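PDB 1O8V: fatty acid-binding protein homolog 1 from Echinococcus granulosus, which binds long-chain fatty acids such as palmitate inside a beta-barrel and has been implicated in the uptake, storage and transport of lipids in this parasite. Local coordinates for residues A4-W9 with V109-L115; T8-S14 with V127-V133; F66-F72 with A83-V88. All coordinates share one frame; numbering follows the deposited sequence.

In the fold
All three contacts belong to the antiparallel barrel of the fatty-acid-binding fold and are partly buried: W9, Y130 and I86 lie in the interior, whereas E12, N113 and K71 are exposed at the rims. Interactions 1 and 2 adjoin; they share T8 and W9 of strand 7-15, and W9 carries L115 on its ring in the one and K132 in the other. Interaction 1 has no hydrogen bond between its segments and is apolar packing. Interaction 2 is true strand pairing, with one face turned to the palmitate and the other polar. Interaction 3, whose centre lies about 22 Å from that of interaction 2, mixes sparse backbone bonds with an apolar cluster and a bridging water.

Interaction 1 (A4-W9 with V109-L115); sequences AFLGTW and VVEGNEL
A4 and V110 bring their CA atoms to 6.7 Å and W9 and L115 to 7.5 Å, too far apart for strand pairing, as the start of strand 7-15 packs on the hairpin that joins strands 103-111 and 114-121 of the barrel through a type II' turn from E111 to E114. The indole of W9 carries the contact. With CG of L115 anti to the backbone N (chi1 -173°), its CD1 sits 3.7 Å from the centroid of the five-membered ring, a CH-pi contact over the face, while CB of L115 comes within 3.6 Å of CE3 of W9. At the indole rim, the carbonyl oxygens of G112 and N113 lie near the ring plane. V110 fits between the two aromatic side chains: its CG2 reaches CD1 of F5 at 3.6 Å and CH2 of W9 at 3.9 Å. Within 4-9, NE1 of W9 donates to the carbonyl O of F5 at 2.9 Å; the acceptor lies near the indole plane (12° out), whereas the donor stands 41° above the F5 carbonyl plane. This bond satisfies the indole N-H and limits the ring's rotation. With no hydrogen bond across the segments, apolar packing and the CH-pi contact join them.

Interaction 2 (T8-S14 with V127-V133); sequences TWKMEKS and VRTYSKV. With PLM (palmitic acid), chain B.
W9 to S14 run antiparallel to R128 to K132, closing the barrel between its first and last strands, and a classic beta bulge interrupts the pairing where E12 and K13 both face T129. There T129 O accepts from two backbone nitrogens, E12 N at 2.7 Å and, more distantly, K13 N at 3.3 Å. The tight side holds M11, R128 and Y130. CB of M11 lies over the Y130 ring towards its rim, and with its CG anti to the backbone N (chi1 -163°) the chain runs on to place SD 3.5 Å above the centre of the R128 guanidinium. That group also donates from NH1 to OG of S14. P39 touches M11, R128 and Y130, adding to the packing. Inside the barrel, palmitate O1 takes hydrogen bonds from NE of R128 at 2.9 Å and from OH of Y130 at 2.6 Å, and NH2 of R108 also bonds the palmitate. Farther along this face, K132 lays its CG over the six-membered ring of W9; its NZ makes an off-centre cation-pi contact while itself donating to L6 O.

The other side is looser and polar, with E12 and K13 exposed. OG of S131 donates to OE2 of E12 at 2.7 Å, on the lone pair away from the other carboxylate oxygen, and the aliphatic chain of K13 lies beside T129, whose OG1 is hydrogen-bonded to NZ of K116. A water donates to V127 O and meets T129 OG1 at 2.7 Å.

Interaction 3 (F66-F72 with A83-V88); sequences FKLGEKF and ASLITV
The F66 ring carries CD1 of I86 on one face, 3.6 Å from the ring centroid and only 6° off its normal, a well-centred CH-pi contact. The F72 ring is sandwiched: CB of F66 lies over one face and CB of S84 over the opposite one, each offset towards the rim, while E70 O and CD1 of I86 meet its edge. With its CG1 anti to the carbonyl carbon (chi1 -66°), I86 thus reaches the two rings with the same methyl group, over the face of one and at the edge of the other. Its second branch, CG2, packs against CD2 of L68 at 3.8 Å, and farther along the strand CD1 of L68 approaches CG2 of V88.

In the barrel of the fatty-acid-binding fold most strands pair antiparallel with the next in sequence. Here strand 66-67 pairs with 50-56, a type II turn runs from K67 to E70, and regular pairing with residues 83-88 of strand 81-89 begins only at F72, where strand 72-75 starts. F72 and S84 form the one bridge, an antiparallel hydrogen-bonded pair in which F72 N donates to S84 O and S84 N returns a bond to F72 O at 2.8 Å. At the turn, where G69 has positive phi, its N donates to I86 O at 2.9 Å. Between these two points a water bridges the backbones: it accepts from I86 N at 2.9 Å and donates toward K67 O (2.7 Å) and E70 O (2.8 Å), among more acceptors than it has protons for. CD1 of L85 packs against the peptide nitrogens of E70 and K71, and CG and CD of K71 run past the carbonyl O of S84. OG of S84 is hydrogen-bonded to OE1 of E74, while M53 of strand 50-56 touches both F66 and I86.

Interaction 1 (A4-W9 with V109-L115)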
loop_
_atom_site.group_PDB
_atom_site.type_symbol
_atom_site.label_atom_id
_atom_site.label_comp_id
_atom_site.label_asym_id
_atom_site.label_seq_id
_atom_site.Cartn_x
_atom_site.Cartn_y
_atom_site.Cartn_z
ATOM N N ALA A 4 -3.924 -3.042 14.965
ATOM C CA ALA A 4 -3.860 -4.374 14.362
ATOM C C ALA A 4 -2.789 -4.487 13.273
ATOM O O ALA A 4 -2.284 -5.573 12.997
ATOM C CB ALA A 4 -5.231 -4.765 13.801
ATOM N N PHE A 5 -2.440 -3.350 12.686
ATOM C CA PHE A 5 -1.522 -3.305 11.566
ATOM C C PHE A 5 -0.068 -3.078 11.971
ATOM O O PHE A 5 0.829 -3.229 11.137
ATOM C CB PHE A 5 -1.985 -2.194 10.612
ATOM C CG PHE A 5 -3.340 -2.427 10.068
ATOM C CD1 PHE A 5 -3.522 -3.270 8.985
ATOM C CD2 PHE A 5 -4.460 -1.852 10.661
ATOM C CE1 PHE A 5 -4.777 -3.517 8.485
ATOM C CE2 PHE A 5 -5.718 -2.108 10.167
ATOM C CZ PHE A 5 -5.882 -2.934 9.084
ATOM N N LEU A 6 0.183 -2.728 13.232
ATOM C CA LEU A 6 1.525 -2.410 13.690
ATOM C C LEU A 6 2.469 -3.604 13.595
ATOM O O LEU A 6 2.100 -4.737 13.930
ATOM C CB LEU A 6 1.507 -1.856 15.131
ATOM C CG LEU A 6 0.692 -0.559 15.296
ATOM C CD1 LEU A 6 0.726 -0.074 16.753
ATOM C CD2 LEU A 6 1.166 0.549 14.349
ATOM N N GLY A 7 3.684 -3.342 13.117
ATOM C CA GLY A 7 4.721 -4.354 13.040
ATOM C C GLY A 7 5.305 -4.474 11.644
ATOM O O GLY A 7 5.166 -3.564 10.804
ATOM N N THR A 8 5.994 -5.584 11.417
ATOM C CA THR A 8 6.686 -5.840 10.167
ATOM C C THR A 8 5.996 -7.004 9.459
ATOM O O THR A 8 5.672 -8.025 10.076
ATOM C CB THR A 8 8.148 -6.165 10.452
ATOM O OG1 THR A 8 8.770 -5.014 11.023
ATOM C CG2 THR A 8 8.938 -6.427 9.140
ATOM N N TRP A 9 5.779 -6.844 8.155
ATOM C CA TRP A 9 5.056 -7.794 7.327
ATOM C C TRP A 9 5.813 -8.065 6.015
ATOM O O TRP A 9 6.243 -7.127 5.335
ATOM C CB TRP A 9 3.692 -7.206 6.947
ATOM C CG TRP A 9 2.847 -6.760 8.100
ATOM C CD1 TRP A 9 2.851 -5.540 8.698
ATOM C CD2 TRP A 9 1.880 -7.550 8.812
ATOM N NE1 TRP A 9 1.938 -5.517 9.728
ATOM C CE2 TRP A 9 1.337 -6.740 9.820
ATOM C CE3 TRP A 9 1.422 -8.858 8.694
ATOM C CZ2 TRP A 9 0.327 -7.187 10.694
ATOM C CZ3 TRP A 9 0.434 -9.320 9.575
ATOM C CH2 TRP A 9 -0.100 -8.487 10.563
ATOM N N VAL A 109 -6.441 -5.576 5.480
ATOM C CA VAL A 109 -7.090 -6.278 6.599
ATOM C C VAL A 109 -6.144 -7.296 7.199
ATOM O O VAL A 109 -5.351 -7.889 6.481
ATOM C CB VAL A 109 -8.360 -6.956 6.145
ATOM C CG1 VAL A 109 -9.306 -5.939 5.522
ATOM C CG2 VAL A 109 -8.085 -8.087 5.178
ATOM N N VAL A 110 -6.249 -7.482 8.509
ATOM C CA VAL A 110 -5.398 -8.410 9.228
ATOM C C VAL A 110 -6.269 -9.475 9.888
ATOM O O VAL A 110 -7.266 -9.179 10.548
ATOM C CB VAL A 110 -4.589 -7.690 10.284
ATOM C CG1 VAL A 110 -3.966 -8.684 11.310
ATOM C CG2 VAL A 110 -3.516 -6.844 9.631
ATOM N N GLU A 111 -5.838 -10.708 9.721
ATOM C CA GLU A 111 -6.424 -11.814 10.461
ATOM C C GLU A 111 -5.274 -12.683 10.898
ATOM O O GLU A 111 -4.618 -13.325 10.071
ATOM C CB GLU A 111 -7.392 -12.602 9.605
ATOM C CG GLU A 111 -8.037 -13.798 10.322
ATOM C CD GLU A 111 -8.862 -13.397 11.541
ATOM O OE1 GLU A 111 -9.755 -12.541 11.400
ATOM O OE2 GLU A 111 -8.588 -13.905 12.654
ATOM N N GLY A 112 -5.027 -12.687 12.199
ATOM C CA GLY A 112 -3.929 -13.441 12.768
ATOM C C GLY A 112 -2.610 -12.982 12.201
ATOM O O GLY A 112 -2.261 -11.791 12.296
ATOM N N ASN A 113 -1.900 -13.915 11.588
ATOM C CA ASN A 113 -0.552 -13.650 11.119
ATOM C C ASN A 113 -0.540 -13.125 9.696
ATOM O O ASN A 113 0.527 -12.939 9.131
ATOM C CB ASN A 113 0.307 -14.933 11.209
ATOM C CG ASN A 113 0.855 -15.184 12.610
ATOM O OD1 ASN A 113 1.018 -14.258 13.413
ATOM N ND2 ASN A 113 1.165 -16.456 12.901
ATOM N N GLU A 114 -1.712 -12.852 9.128
ATOM C CA GLU A 114 -1.784 -12.534 7.705
ATOM C C GLU A 114 -2.369 -11.160 7.453
ATOM O O GLU A 114 -3.424 -10.854 7.971
ATOM C CB GLU A 114 -2.651 -13.560 7.017
ATOM C CG GLU A 114 -2.693 -13.429 5.504
ATOM C CD GLU A 114 -3.111 -14.721 4.828
ATOM O OE1 GLU A 114 -4.306 -14.827 4.489
ATOM O OE2 GLU A 114 -2.241 -15.622 4.643
ATOM N N LEU A 115 -1.683 -10.333 6.659
ATOM C CA LEU A 115 -2.237 -9.056 6.195
ATOM C C LEU A 115 -2.550 -9.170 4.713
ATOM O O LEU A 115 -1.697 -9.584 3.933
ATOM C CB LEU A 115 -1.221 -7.943 6.426
ATOM C CG LEU A 115 -1.658 -6.496 6.170
ATOM C CD1 LEU A 115 -0.882 -5.581 7.071
ATOM C CD2 LEU A 115 -1.459 -6.132 4.696
#

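Interaction 2 (T8-S14 with V127-V133)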
loop_
_atom_site.group_PDB
_atom_site.type_symbol
_atom_site.label_atom_id
_atom_site.label_comp_id
_atom_site.label_asym_id
_atom_site.label_seq_id
_atom_site.Cartn_x
_atom_site.Cartn_y
_atom_site.Cartn_z
ATOM N N THR A 8 5.994 -5.584 11.417
ATOM C CA THR A 8 6.686 -5.840 10.167
ATOM C C THR A 8 5.996 -7.004 9.459
ATOM O O THR A 8 5.672 -8.025 10.076
ATOM C CB THR A 8 8.148 -6.165 10.452
ATOM O OG1 THR A 8 8.770 -5.014 11.023
ATOM C CG2 THR A 8 8.938 -6.427 9.140
ATOM N N TRP A 9 5.779 -6.844 8.155
ATOM C CA TRP A 9 5.056 -7.794 7.327
ATOM C C TRP A 9 5.813 -8.065 6.015
ATOM O O TRP A 9 6.243 -7.127 5.335
ATOM C CB TRP A 9 3.692 -7.206 6.947
ATOM C CG TRP A 9 2.847 -6.760 8.100
ATOM C CD1 TRP A 9 2.851 -5.540 8.698
ATOM C CD2 TRP A 9 1.880 -7.550 8.812
ATOM N NE1 TRP A 9 1.938 -5.517 9.728
ATOM C CE2 TRP A 9 1.337 -6.740 9.820
ATOM C CE3 TRP A 9 1.422 -8.858 8.694
ATOM C CZ2 TRP A 9 0.327 -7.187 10.694
ATOM C CZ3 TRP A 9 0.434 -9.320 9.575
ATOM C CH2 TRP A 9 -0.100 -8.487 10.563
ATOM N N LYS A 10 5.907 -9.328 5.628
ATOM C CA LYS A 10 6.677 -9.737 4.446
ATOM C C LYS A 10 5.735 -10.211 3.344
ATOM O O LYS A 10 4.892 -11.056 3.569
ATOM C CB LYS A 10 7.668 -10.860 4.802
ATOM C CG LYS A 10 8.391 -11.477 3.611
ATOM C CD LYS A 10 9.102 -10.423 2.788
ATOM C CE LYS A 10 9.615 -10.960 1.465
ATOM N NZ LYS A 10 10.728 -10.113 0.980
ATOM N N MET A 11 5.856 -9.682 2.131
ATOM C CA MET A 11 4.912 -10.095 1.086
ATOM C C MET A 11 5.217 -11.508 0.606
ATOM O O MET A 11 6.378 -11.827 0.263
ATOM C CB MET A 11 4.902 -9.126 -0.108
ATOM C CG MET A 11 3.644 -9.345 -0.953
ATOM S SD MET A 11 3.680 -8.535 -2.550
ATOM C CE MET A 11 4.665 -9.582 -3.360
ATOM N N GLU A 12 4.191 -12.349 0.620
ATOM C CA GLU A 12 4.281 -13.753 0.223
ATOM C C GLU A 12 3.808 -14.011 -1.196
ATOM O O GLU A 12 4.436 -14.784 -1.936
ATOM C CB GLU A 12 3.455 -14.602 1.203
ATOM C CG GLU A 12 3.977 -14.560 2.636
ATOM C CD GLU A 12 5.201 -15.441 2.858
ATOM O OE1 GLU A 12 5.642 -16.131 1.901
ATOM O OE2 GLU A 12 5.707 -15.450 3.999
ATOM N N LYS A 13 2.682 -13.410 -1.572
ATOM C CA LYS A 13 2.128 -13.575 -2.905
ATOM C C LYS A 13 1.441 -12.292 -3.351
ATOM O O LYS A 13 1.048 -11.459 -2.532
ATOM C CB LYS A 13 1.144 -14.758 -2.982
ATOM C CG LYS A 13 0.273 -14.906 -1.819
ATOM C CD LYS A 13 -0.447 -16.251 -1.783
ATOM C CE LYS A 13 -1.581 -16.205 -0.767
ATOM N NZ LYS A 13 -2.406 -17.452 -0.785
ATOM N N SER A 14 1.302 -12.183 -4.654
ATOM C CA SER A 14 0.624 -11.064 -5.288
ATOM C C SER A 14 -0.118 -11.545 -6.530
ATOM O O SER A 14 0.413 -12.327 -7.340
ATOM C CB SER A 14 1.659 -10.002 -5.649
ATOM O OG SER A 14 1.039 -8.932 -6.344
ATOM N N VAL A 127 -4.747 -8.553 -5.213
ATOM C CA VAL A 127 -4.599 -8.903 -3.814
ATOM C C VAL A 127 -3.153 -9.297 -3.551
ATOM O O VAL A 127 -2.618 -10.152 -4.261
ATOM C CB VAL A 127 -5.526 -10.073 -3.386
ATOM C CG1 VAL A 127 -5.400 -10.255 -1.907
ATOM C CG2 VAL A 127 -6.969 -9.800 -3.777
ATOM N N ARG A 128 -2.556 -8.664 -2.545
ATOM C CA ARG A 128 -1.189 -8.919 -2.075
ATOM C C ARG A 128 -1.225 -9.386 -0.639
ATOM O O ARG A 128 -1.769 -8.701 0.235
ATOM C CB ARG A 128 -0.343 -7.658 -2.225
ATOM C CG ARG A 128 -0.081 -7.347 -3.694
ATOM C CD ARG A 128 0.208 -5.894 -3.985
ATOM N NE ARG A 128 1.560 -5.446 -3.671
ATOM C CZ ARG A 128 2.654 -5.682 -4.376
ATOM N NH1 ARG A 128 2.674 -6.534 -5.395
ATOM N NH2 ARG A 128 3.797 -5.102 -3.986
ATOM N N THR A 129 -0.687 -10.593 -0.405
ATOM C CA THR A 129 -0.780 -11.237 0.898
ATOM C C THR A 129 0.569 -11.247 1.585
ATOM O O THR A 129 1.567 -11.671 0.990
ATOM C CB THR A 129 -1.268 -12.671 0.702
ATOM O OG1 THR A 129 -2.513 -12.657 -0.009
ATOM C CG2 THR A 129 -1.548 -13.345 2.032
ATOM N N TYR A 130 0.575 -10.812 2.834
ATOM C CA TYR A 130 1.783 -10.654 3.632
ATOM C C TYR A 130 1.691 -11.526 4.875
ATOM O O TYR A 130 0.599 -11.775 5.377
ATOM C CB TYR A 130 1.909 -9.217 4.127
ATOM C CG TYR A 130 2.159 -8.135 3.094
ATOM C CD1 TYR A 130 1.146 -7.678 2.260
ATOM C CD2 TYR A 130 3.407 -7.549 2.990
ATOM C CE1 TYR A 130 1.386 -6.656 1.336
ATOM C CE2 TYR A 130 3.648 -6.535 2.081
ATOM C CZ TYR A 130 2.653 -6.107 1.250
ATOM O OH TYR A 130 2.971 -5.097 0.371
ATOM N N SER A 131 2.841 -11.963 5.372
ATOM C CA SER A 131 2.926 -12.725 6.623
ATOM C C SER A 131 3.614 -11.860 7.674
ATOM O O SER A 131 4.523 -11.108 7.367
ATOM C CB SER A 131 3.710 -14.016 6.378
ATOM O OG SER A 131 5.037 -13.700 5.975
ATOM N N LYS A 132 3.207 -11.990 8.929
ATOM C CA LYS A 132 3.806 -11.247 10.010
ATOM C C LYS A 132 5.219 -11.760 10.326
ATOM O O LYS A 132 5.441 -12.970 10.455
ATOM C CB LYS A 132 2.901 -11.362 11.244
ATOM C CG LYS A 132 3.131 -10.272 12.225
ATOM C CD LYS A 132 2.035 -10.169 13.289
ATOM C CE LYS A 132 1.798 -8.718 13.718
ATOM N NZ LYS A 132 3.046 -7.878 13.842
ATOM N N VAL A 133 6.171 -10.844 10.419
ATOM C CA VAL A 133 7.551 -11.185 10.756
ATOM C C VAL A 133 7.756 -10.984 12.253
ATOM O O VAL A 133 8.290 -11.855 12.959
ATOM C CB VAL A 133 8.541 -10.293 9.987
ATOM C CG1 VAL A 133 9.979 -10.632 10.384
ATOM C CG2 VAL A 133 8.324 -10.439 8.469
HETATM C C1 PLM B . 0.642 -2.888 -0.977
HETATM O O1 PLM B . 1.121 -4.076 -1.155
HETATM O O2 PLM B . 0.729 -2.386 0.239
HETATM C C2 PLM B . 0.010 -2.162 -2.161
HETATM C C3 PLM B . 0.617 -0.790 -2.413
HETATM C C4 PLM B . 0.061 -0.246 -3.731
HETATM C C5 PLM B . 0.547 1.179 -3.971
HETATM C C6 PLM B . -0.083 1.834 -5.210
HETATM C C7 PLM B . 0.239 1.184 -6.558
HETATM C C8 PLM B . 1.475 1.814 -7.152
HETATM C C9 PLM B . 1.982 1.139 -8.416
HETATM C CA PLM B . 3.488 1.297 -8.515
HETATM C CB PLM B . 4.225 -0.003 -8.700
HETATM C CC PLM B . 5.747 0.133 -8.678
HETATM C CD PLM B . 6.394 -1.067 -8.022
HETATM C CE PLM B . 6.823 -0.859 -6.579
HETATM C CF PLM B . 7.319 -2.170 -5.976
HETATM C CG PLM B . 7.763 -2.058 -4.520
HETATM O O HOH W 1 -2.252 -12.491 -2.708
#

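Interaction 3 (F66-F72 with A83-V88)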
loop_
_atom_site.group_PDB
_atom_site.type_symbol
_atom_site.label_atom_id
_atom_site.label_comp_id
_atom_site.label_asym_id
_atom_site.label_seq_id
_atom_site.Cartn_x
_atom_site.Cartn_y
_atom_site.Cartn_z
ATOM N N PHE A 66 1.655 9.928 8.419
ATOM C CA PHE A 66 0.304 10.464 8.259
ATOM C C PHE A 66 -0.504 10.338 9.553
ATOM O O PHE A 66 -0.133 9.606 10.464
ATOM C CB PHE A 66 -0.436 9.697 7.152
ATOM C CG PHE A 66 -0.510 8.216 7.411
ATOM C CD1 PHE A 66 0.543 7.412 7.082
ATOM C CD2 PHE A 66 -1.581 7.648 8.083
ATOM C CE1 PHE A 66 0.512 6.084 7.322
ATOM C CE2 PHE A 66 -1.595 6.297 8.382
ATOM C CZ PHE A 66 -0.536 5.509 7.988
ATOM N N LYS A 67 -1.602 11.083 9.626
ATOM C CA LYS A 67 -2.618 10.883 10.639
ATOM C C LYS A 67 -3.865 10.372 9.961
ATOM O O LYS A 67 -4.073 10.651 8.788
ATOM C CB LYS A 67 -2.918 12.211 11.330
ATOM C CG LYS A 67 -1.685 12.776 12.042
ATOM C CD LYS A 67 -2.007 13.995 12.870
ATOM C CE LYS A 67 -2.629 13.586 14.181
ATOM N NZ LYS A 67 -3.033 14.749 15.033
ATOM N N LEU A 68 -4.708 9.653 10.692
ATOM C CA LEU A 68 -5.969 9.153 10.140
ATOM C C LEU A 68 -6.922 10.305 9.849
ATOM O O LEU A 68 -7.049 11.257 10.637
ATOM C CB LEU A 68 -6.628 8.175 11.082
ATOM C CG LEU A 68 -5.862 6.881 11.393
ATOM C CD1 LEU A 68 -6.767 5.945 12.196
ATOM C CD2 LEU A 68 -5.415 6.177 10.134
ATOM N N GLY A 69 -7.576 10.237 8.705
ATOM C CA GLY A 69 -8.593 11.227 8.376
ATOM C C GLY A 69 -8.064 12.604 8.052
ATOM O O GLY A 69 -8.812 13.578 8.128
ATOM N N GLU A 70 -6.784 12.683 7.674
ATOM C CA GLU A 70 -6.117 13.939 7.338
ATOM C C GLU A 70 -5.446 13.782 5.980
ATOM O O GLU A 70 -4.469 13.055 5.867
ATOM C CB GLU A 70 -5.066 14.307 8.410
ATOM C CG GLU A 70 -4.404 15.664 8.227
ATOM C CD GLU A 70 -3.847 16.276 9.514
ATOM O OE1 GLU A 70 -4.096 15.743 10.616
ATOM O OE2 GLU A 70 -3.165 17.310 9.419
ATOM N N LYS A 71 -5.959 14.477 4.972
ATOM C CA LYS A 71 -5.435 14.388 3.602
ATOM C C LYS A 71 -3.967 14.788 3.600
ATOM O O LYS A 71 -3.564 15.709 4.320
ATOM C CB LYS A 71 -6.250 15.249 2.608
ATOM C CG LYS A 71 -5.926 14.952 1.132
ATOM C CD LYS A 71 -7.021 14.154 0.389
ATOM C CE LYS A 71 -8.201 15.018 -0.039
ATOM N NZ LYS A 71 -7.939 16.484 0.079
ATOM N N PHE A 72 -3.167 14.051 2.829
ATOM C CA PHE A 72 -1.747 14.317 2.694
ATOM C C PHE A 72 -1.231 14.059 1.285
ATOM O O PHE A 72 -1.871 13.379 0.478
ATOM C CB PHE A 72 -0.943 13.557 3.751
ATOM C CG PHE A 72 -0.950 12.068 3.601
ATOM C CD1 PHE A 72 -2.030 11.318 4.053
ATOM C CD2 PHE A 72 0.125 11.402 3.028
ATOM C CE1 PHE A 72 -2.032 9.939 3.940
ATOM C CE2 PHE A 72 0.130 10.038 2.920
ATOM C CZ PHE A 72 -0.943 9.293 3.358
ATOM N N ALA A 83 -2.817 12.723 -4.011
ATOM C CA ALA A 83 -3.475 13.159 -2.798
ATOM C C ALA A 83 -4.007 11.920 -2.114
ATOM O O ALA A 83 -4.818 11.183 -2.696
ATOM C CB ALA A 83 -4.585 14.110 -3.109
ATOM N N SER A 84 -3.575 11.688 -0.892
ATOM C CA SER A 84 -3.945 10.475 -0.149
ATOM C C SER A 84 -4.706 10.730 1.131
ATOM O O SER A 84 -4.619 11.811 1.709
ATOM C CB SER A 84 -2.680 9.661 0.151
ATOM O OG SER A 84 -2.084 9.290 -1.081
ATOM N N LEU A 85 -5.441 9.710 1.583
ATOM C CA LEU A 85 -6.251 9.799 2.780
ATOM C C LEU A 85 -6.392 8.389 3.314
ATOM O O LEU A 85 -6.798 7.480 2.611
ATOM C CB LEU A 85 -7.648 10.357 2.451
ATOM C CG LEU A 85 -8.580 10.663 3.624
ATOM C CD1 LEU A 85 -8.091 11.712 4.560
ATOM C CD2 LEU A 85 -9.892 11.143 3.020
ATOM N N ILE A 86 -6.029 8.194 4.560
ATOM C CA ILE A 86 -6.086 6.901 5.200
ATOM C C ILE A 86 -7.018 6.992 6.420
ATOM O O ILE A 86 -6.876 7.882 7.251
ATOM C CB ILE A 86 -4.676 6.479 5.636
ATOM C CG1 ILE A 86 -3.787 6.255 4.410
ATOM C CG2 ILE A 86 -4.778 5.192 6.485
ATOM C CD1 ILE A 86 -2.347 5.950 4.703
ATOM N N THR A 87 -7.958 6.060 6.514
ATOM C CA THR A 87 -8.779 5.894 7.705
ATOM C C THR A 87 -8.842 4.431 8.076
ATOM O O THR A 87 -8.388 3.555 7.323
ATOM C CB THR A 87 -10.203 6.442 7.485
ATOM O OG1 THR A 87 -10.782 5.832 6.319
ATOM C CG2 THR A 87 -10.165 7.914 7.179
ATOM N N VAL A 88 -9.426 4.144 9.231
ATOM C CA VAL A 88 -9.706 2.755 9.597
ATOM C C VAL A 88 -11.182 2.605 9.944
ATOM O O VAL A 88 -11.703 3.364 10.780
ATOM C CB VAL A 88 -8.853 2.261 10.769
ATOM C CG1 VAL A 88 -9.276 0.843 11.141
ATOM C CG2 VAL A 88 -7.378 2.299 10.406
HETATM O O HOH W 2 -4.922 10.275 6.223
#